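Local coordinates for enoyl-CoA hydratase/isomerase family protein (Ruegeria pomeroyi, PDB 3L3S) that probably acts as a hydro-lyase of the crotonase superfamily, perhaps handling acyl-CoA substrates in fatty acid metabolism, at residues 54-65 against 106-117. Sequence-based numbering, arbitrary orientation.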
# COMPACT_ATOMS: atom_id res chain seq x y z
N LEU B 54 3.32 17.95 17.66
CA LEU B 54 2.07 17.67 18.36
C LEU B 54 1.97 16.23 18.83
O LEU B 54 2.33 15.31 18.10
CB LEU B 54 0.86 17.94 17.46
CG LEU B 54 0.32 19.30 17.02
CD1 LEU B 54 -0.24 20.01 18.21
CD2 LEU B 54 1.36 20.13 16.29
N VAL B 55 1.52 16.05 20.08
CA VAL B 55 1.29 14.73 20.66
C VAL B 55 -0.17 14.71 21.12
O VAL B 55 -0.62 15.62 21.79
CB VAL B 55 2.23 14.39 21.87
CG1 VAL B 55 1.82 13.05 22.50
CG2 VAL B 55 3.69 14.31 21.42
N ILE B 56 -0.92 13.71 20.66
CA ILE B 56 -2.33 13.53 21.01
C ILE B 56 -2.42 12.29 21.90
O ILE B 56 -2.20 11.16 21.45
CB ILE B 56 -3.22 13.39 19.74
CG1 ILE B 56 -3.14 14.69 18.92
CG2 ILE B 56 -4.68 13.12 20.13
CD1 ILE B 56 -3.82 14.64 17.56
N HIS B 57 -2.77 12.52 23.15
CA HIS B 57 -2.88 11.46 24.15
C HIS B 57 -4.29 11.34 24.71
O HIS B 57 -4.85 12.30 25.25
CB HIS B 57 -1.86 11.76 25.28
CG HIS B 57 -1.67 10.65 26.28
ND1 HIS B 57 -1.05 10.86 27.49
CD2 HIS B 57 -1.97 9.33 26.24
CE1 HIS B 57 -0.97 9.72 28.15
NE2 HIS B 57 -1.52 8.77 27.42
N GLY B 58 -4.86 10.15 24.54
CA GLY B 58 -6.16 9.81 25.09
C GLY B 58 -5.74 8.80 26.16
O GLY B 58 -5.54 7.63 25.81
N PRO B 59 -5.56 9.21 27.43
CA PRO B 59 -5.13 8.31 28.52
C PRO B 59 -6.04 7.17 28.95
O PRO B 59 -7.26 7.24 28.80
CB PRO B 59 -4.92 9.28 29.70
CG PRO B 59 -4.75 10.61 29.06
CD PRO B 59 -5.77 10.56 27.98
N GLY B 60 -5.40 6.11 29.45
CA GLY B 60 -6.10 4.94 29.98
C GLY B 60 -6.66 3.83 29.13
O GLY B 60 -6.25 3.59 27.99
N ARG B 61 -7.61 3.13 29.75
CA ARG B 61 -8.33 1.99 29.17
C ARG B 61 -8.85 2.23 27.74
O ARG B 61 -8.89 1.31 26.92
CB ARG B 61 -9.50 1.64 30.12
CG ARG B 61 -10.56 0.70 29.55
CD ARG B 61 -11.70 0.44 30.51
NE ARG B 61 -12.14 1.62 31.26
CZ ARG B 61 -13.41 1.98 31.41
NH1 ARG B 61 -14.39 1.27 30.86
NH2 ARG B 61 -13.71 3.00 32.20
N ILE B 62 -9.32 3.46 27.48
CA ILE B 62 -9.84 3.83 26.18
C ILE B 62 -9.05 5.02 25.63
O ILE B 62 -8.88 6.03 26.33
CB ILE B 62 -11.37 4.20 26.23
CG1 ILE B 62 -12.20 3.05 26.84
CG2 ILE B 62 -11.90 4.47 24.81
CD1 ILE B 62 -13.68 3.31 27.00
N PHE B 63 -8.55 4.91 24.39
CA PHE B 63 -7.84 6.02 23.76
C PHE B 63 -8.89 7.07 23.41
O PHE B 63 -8.75 8.23 23.78
CB PHE B 63 -7.08 5.58 22.50
CG PHE B 63 -6.47 6.73 21.72
CD1 PHE B 63 -5.39 7.47 22.26
CD2 PHE B 63 -6.97 7.08 20.45
CE1 PHE B 63 -4.83 8.56 21.54
CE2 PHE B 63 -6.42 8.16 19.73
CZ PHE B 63 -5.34 8.90 20.27
N CYS B 64 -9.93 6.62 22.71
CA CYS B 64 -11.05 7.44 22.27
C CYS B 64 -12.11 6.52 21.68
O CYS B 64 -11.83 5.70 20.80
CB CYS B 64 -10.59 8.48 21.24
SG CYS B 64 -11.89 9.53 20.61
N ALA B 65 -13.34 6.65 22.18
CA ALA B 65 -14.47 5.84 21.75
C ALA B 65 -15.11 6.35 20.46
O ALA B 65 -15.84 5.62 19.78
CB ALA B 65 -15.51 5.73 22.87
N PRO B 106 4.75 17.63 12.68
CA PRO B 106 4.52 16.22 13.06
C PRO B 106 3.49 16.00 14.16
O PRO B 106 3.46 16.72 15.15
CB PRO B 106 5.89 15.76 13.53
CG PRO B 106 6.82 16.58 12.73
CD PRO B 106 6.18 17.95 12.79
N THR B 107 2.58 15.06 13.90
CA THR B 107 1.52 14.70 14.84
C THR B 107 1.71 13.24 15.27
O THR B 107 1.88 12.35 14.43
CB THR B 107 0.13 14.93 14.23
OG1 THR B 107 -0.02 14.11 13.07
CG2 THR B 107 -0.06 16.41 13.84
N ILE B 108 1.78 13.01 16.58
CA ILE B 108 1.99 11.67 17.14
C ILE B 108 0.89 11.28 18.12
O ILE B 108 0.57 12.02 19.05
CB ILE B 108 3.36 11.58 17.90
CG1 ILE B 108 4.53 11.96 16.98
CG2 ILE B 108 3.59 10.16 18.45
CD1 ILE B 108 5.77 12.43 17.70
N ALA B 109 0.35 10.08 17.92
CA ALA B 109 -0.69 9.55 18.79
C ALA B 109 -0.11 8.52 19.78
O ALA B 109 0.64 7.62 19.38
CB ALA B 109 -1.79 8.93 17.96
N LEU B 110 -0.42 8.70 21.06
CA LEU B 110 0.01 7.79 22.14
C LEU B 110 -1.24 7.00 22.57
O LEU B 110 -2.16 7.56 23.18
CB LEU B 110 0.58 8.61 23.31
CG LEU B 110 1.47 8.05 24.42
CD1 LEU B 110 2.08 9.23 25.17
CD2 LEU B 110 0.74 7.15 25.40
N VAL B 111 -1.25 5.71 22.22
CA VAL B 111 -2.37 4.80 22.50
C VAL B 111 -2.06 3.73 23.55
O VAL B 111 -1.18 2.89 23.34
CB VAL B 111 -2.85 4.15 21.16
CG1 VAL B 111 -3.99 3.17 21.37
CG2 VAL B 111 -3.28 5.22 20.19
N GLU B 112 -2.84 3.73 24.64
CA GLU B 112 -2.70 2.78 25.76
C GLU B 112 -3.86 1.79 25.84
O GLU B 112 -3.76 0.76 26.52
CB GLU B 112 -2.61 3.52 27.10
CG GLU B 112 -1.39 4.40 27.30
CD GLU B 112 -1.53 5.37 28.46
OE1 GLU B 112 -2.63 5.91 28.68
OE2 GLU B 112 -0.52 5.62 29.15
N GLY B 113 -4.98 2.13 25.18
CA GLY B 113 -6.16 1.28 25.20
C GLY B 113 -6.88 1.12 23.88
O GLY B 113 -6.26 1.10 22.82
N ILE B 114 -8.21 1.02 23.95
CA ILE B 114 -9.01 0.85 22.74
C ILE B 114 -9.30 2.13 21.95
O ILE B 114 -9.68 3.17 22.50
CB ILE B 114 -10.30 -0.02 23.00
CG1 ILE B 114 -11.06 -0.30 21.69
CG2 ILE B 114 -11.18 0.61 24.06
CD1 ILE B 114 -12.25 -1.26 21.80
N ALA B 115 -9.03 2.04 20.65
CA ALA B 115 -9.26 3.13 19.70
C ALA B 115 -10.37 2.63 18.78
O ALA B 115 -10.16 1.76 17.93
CB ALA B 115 -7.99 3.44 18.93
N THR B 116 -11.58 3.14 19.03
CA THR B 116 -12.75 2.72 18.25
C THR B 116 -13.48 3.84 17.52
O THR B 116 -13.58 4.96 18.02
CB THR B 116 -13.76 1.88 19.11
OG1 THR B 116 -15.09 1.99 18.59
CG2 THR B 116 -13.76 2.30 20.56
N ALA B 117 -13.98 3.49 16.33
CA ALA B 117 -14.74 4.37 15.44
C ALA B 117 -13.94 5.62 15.10
O ALA B 117 -12.80 5.51 14.65
CB ALA B 117 -16.11 4.69 16.05
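Phe63 lays its ring against Val111, whose CG2 sits 3.8 Å from the centroid of that ring, a CH-pi contact over the face. The pair lies where two sheets of the crotonase fold meet, because each segment runs from strand to strand: 54-58 beside 107-111, then 62-64 beside 114-116. With CG anti to the backbone N (chi1 173°), the Phe63 ring reaches back from the second sheet to the first, touching Ala109 CB and Ala115 CB obliquely and meeting Ile56 O at its edge; Met123 of helix 118-124 also packs on it. In the first sheet the axes approach to 4.6 Å, and the bonding follows parallel register: Leu54 N to Pro106 O, Ile108 N to Leu54 O, Ile56 N to Ile108 O and Leu110 N to Ile56 O. The His57 ring is sandwiched, with Leu110 CD1 4.1 Å from the centroid over one face and Pro59 CG over the other. Glu112 OE1 accepts a hydrogen bond of 2.9 Å from Gly60 N and a weak one of 3.3 Å from His57 NE2, the carboxylate plane turned 71° from the imidazole; one oxygen thus ties the loop at Gly60 to the side chain of His57. A leucine in place of Glu112 would probably leave Gly60 N without this acceptor and the His57 ring held by packing alone within this contact. Beyond the loop, Ile62 pairs with Ile114 but Cys64 with Ala115, a one-residue shift that defines a beta bulge. At this bulge Ile114 O takes Phe63 N at 2.8 Å, from 40° out of its carbonyl plane, and Cys64 N weakly at 3.5 Å.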